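Ethanolamine kinase Pv091845 (Plasmodium vivax, PDB 2QG7) probably phosphorylates ethanolamine with a nucleotide phosphate donor, the first step from ethanolamine to phosphatidylethanolamine in the malaria parasite. Local coordinates at residues His294-Ser299 against Phe352-Pro357. Residues are numbered along the deposited sequence; the frame is centred on the assembly and turned at random.
Sequences HCDLLS and FEYSCP
His294 sets the edge of its imidazole against the Phe352 ring: CD2 lies 3.3 Å from CE2 of Phe352, near the imidazole plane, while His294 NE2 stands over a face of the phenyl ring. With the planes at 59°, the pair is oblique. The CD1 methyl of Leu297 lies over the rim of one imidazole face, and the Phe352 edge has Ser355 OG in its plane. His294 CG is anti to its backbone N (chi1 -175°), which sets the ring beside the carbonyl carbon, where ND1 can accept from Asp296 N at 3.2 Å, with the donor nearly in the ring plane. NE2 bonds to Ile350 O, so both ring nitrogens are engaged and the rotation of the ring is fixed. Asp296 reaches the Tyr354 ring through OD2, 3.6 Å from CE1, the carboxylate plane almost perpendicular to the phenol; Trp421 meets the same tyrosine ring edge-to-face.

The carbonyl of His294 joins the two loops. Ser355 OG donates to His294 O over 3.0 Å, coming in well to the side of the C=O direction (110°), and a water donates to the same oxygen while accepting from Tyr354 N at 2.8 Å. Alongside, Cys295 CB packs 3.7 Å from Tyr354 CB.

The contact sits at the end of the 290-293/356-359 pairing, where Cys356 still bonds to Cys293. His294-Ser299, with Asn301 following, and Asp351-Phe352-Glu353 correspond to the catalytic-loop and DFG-like motifs of the kinase-like fold, consistent with a place at the probable phosphotransfer site. Asp363 accepts bonds from the backbone N of both His294 and Cys295. The chemistry implies two buried loops joined at the His294 carbonyl by one hydroxyl and one water, with apolar packing filling in around an imidazole oriented by Asp296 N and Ile350 O.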
loop_
_atom_site.group_PDB
_atom_site.type_symbol
_atom_site.label_atom_id
_atom_site.label_comp_id
_atom_site.label_asym_id
_atom_site.label_seq_id
_atom_site.Cartn_x
_atom_site.Cartn_y
_atom_site.Cartn_z
ATOM N N HIS D 294 26.248 -3.891 4.865
ATOM C CA HIS D 294 25.828 -3.291 3.599
ATOM C C HIS D 294 24.722 -2.228 3.765
ATOM O O HIS D 294 24.817 -1.107 3.207
ATOM C CB HIS D 294 25.388 -4.364 2.627
ATOM C CG HIS D 294 25.067 -3.826 1.261
ATOM N ND1 HIS D 294 23.884 -3.166 0.974
ATOM C CD2 HIS D 294 25.768 -3.857 0.105
ATOM C CE1 HIS D 294 23.878 -2.812 -0.296
ATOM N NE2 HIS D 294 25.006 -3.223 -0.847
ATOM N N CYS D 295 23.686 -2.588 4.534
ATOM C CA CYS D 295 22.605 -1.670 5.001
ATOM C C CYS D 295 21.423 -1.448 4.060
ATOM O O CYS D 295 20.455 -0.823 4.464
ATOM C CB CYS D 295 23.152 -0.324 5.481
ATOM S SG CYS D 295 24.389 -0.445 6.756
ATOM N N ASP D 296 21.532 -1.953 2.824
ATOM C CA ASP D 296 20.532 -1.806 1.782
ATOM C C ASP D 296 20.511 -3.042 0.891
ATOM O O ASP D 296 20.598 -3.002 -0.342
ATOM C CB ASP D 296 20.761 -0.519 0.973
ATOM C CG ASP D 296 19.543 -0.121 0.183
ATOM O OD1 ASP D 296 18.397 -0.545 0.547
ATOM O OD2 ASP D 296 19.725 0.585 -0.832
ATOM N N LEU D 297 20.399 -4.183 1.538
ATOM C CA LEU D 297 20.571 -5.430 0.821
ATOM C C LEU D 297 19.259 -5.907 0.231
ATOM O O LEU D 297 18.780 -6.998 0.526
ATOM C CB LEU D 297 21.234 -6.456 1.720
ATOM C CG LEU D 297 22.178 -7.485 1.066
ATOM C CD1 LEU D 297 23.428 -6.874 0.382
ATOM C CD2 LEU D 297 22.576 -8.544 2.115
ATOM N N LEU D 298 18.677 -5.057 -0.608
ATOM C CA LEU D 298 17.528 -5.436 -1.443
ATOM C C LEU D 298 17.986 -6.240 -2.646
ATOM O O LEU D 298 19.148 -6.218 -2.996
ATOM C CB LEU D 298 16.690 -4.210 -1.871
ATOM C CG LEU D 298 17.295 -2.820 -2.115
ATOM C CD1 LEU D 298 17.854 -2.691 -3.509
ATOM C CD2 LEU D 298 16.248 -1.753 -1.903
ATOM N N SER D 299 17.051 -6.949 -3.270
ATOM C CA SER D 299 17.373 -7.939 -4.303
ATOM C C SER D 299 18.044 -7.375 -5.534
ATOM O O SER D 299 18.844 -8.040 -6.153
ATOM C CB SER D 299 16.138 -8.740 -4.720
ATOM O OG SER D 299 15.140 -7.860 -5.217
ATOM N N PHE D 352 26.921 0.507 -2.211
ATOM C CA PHE D 352 27.313 0.577 -0.801
ATOM C C PHE D 352 27.197 1.989 -0.263
ATOM O O PHE D 352 28.019 2.409 0.559
ATOM C CB PHE D 352 28.767 0.103 -0.660
ATOM C CG PHE D 352 28.986 -1.315 -1.121
ATOM C CD1 PHE D 352 29.361 -1.582 -2.434
ATOM C CD2 PHE D 352 28.804 -2.372 -0.246
ATOM C CE1 PHE D 352 29.543 -2.909 -2.865
ATOM C CE2 PHE D 352 28.981 -3.672 -0.655
ATOM C CZ PHE D 352 29.346 -3.943 -1.974
ATOM N N GLU D 353 26.184 2.721 -0.736
ATOM C CA GLU D 353 25.954 4.105 -0.284
ATOM C C GLU D 353 25.469 4.219 1.155
ATOM O O GLU D 353 25.607 5.271 1.754
ATOM C CB GLU D 353 25.037 4.889 -1.228
ATOM C CG GLU D 353 23.664 4.287 -1.512
ATOM C CD GLU D 353 22.898 5.065 -2.637
ATOM O OE1 GLU D 353 21.626 4.914 -2.792
ATOM O OE2 GLU D 353 23.590 5.832 -3.379
ATOM N N TYR D 354 24.909 3.133 1.702
ATOM C CA TYR D 354 24.457 3.141 3.093
ATOM C C TYR D 354 25.387 2.403 4.024
ATOM O O TYR D 354 25.179 2.425 5.229
ATOM C CB TYR D 354 23.021 2.635 3.225
ATOM C CG TYR D 354 22.049 3.455 2.420
ATOM C CD1 TYR D 354 21.631 3.031 1.160
ATOM C CD2 TYR D 354 21.572 4.670 2.901
ATOM C CE1 TYR D 354 20.755 3.780 0.420
ATOM C CE2 TYR D 354 20.704 5.428 2.162
ATOM C CZ TYR D 354 20.298 4.978 0.933
ATOM O OH TYR D 354 19.431 5.746 0.191
ATOM N N SER D 355 26.417 1.777 3.459
ATOM C CA SER D 355 27.374 0.955 4.209
ATOM C C SER D 355 28.105 1.686 5.301
ATOM O O SER D 355 28.718 2.739 5.084
ATOM C CB SER D 355 28.363 0.297 3.273
ATOM O OG SER D 355 27.660 -0.584 2.426
ATOM N N CYS D 356 28.007 1.118 6.493
ATOM C CA CYS D 356 28.682 1.650 7.663
ATOM C C CYS D 356 28.620 0.606 8.747
ATOM O O CYS D 356 28.023 -0.467 8.555
ATOM C CB CYS D 356 28.055 2.964 8.131
ATOM S SG CYS D 356 26.272 2.864 8.400
ATOM N N PRO D 357 29.331 0.853 9.849
ATOM C CA PRO D 357 29.342 -0.104 10.962
ATOM C C PRO D 357 28.029 -0.152 11.739
ATOM O O PRO D 357 27.628 0.817 12.322
ATOM C CB PRO D 357 30.508 0.388 11.822
ATOM C CG PRO D 357 31.289 1.372 10.922
ATOM C CD PRO D 357 30.274 1.972 10.062
HETATM O O HOH W 1 24.230 0.593 0.765
#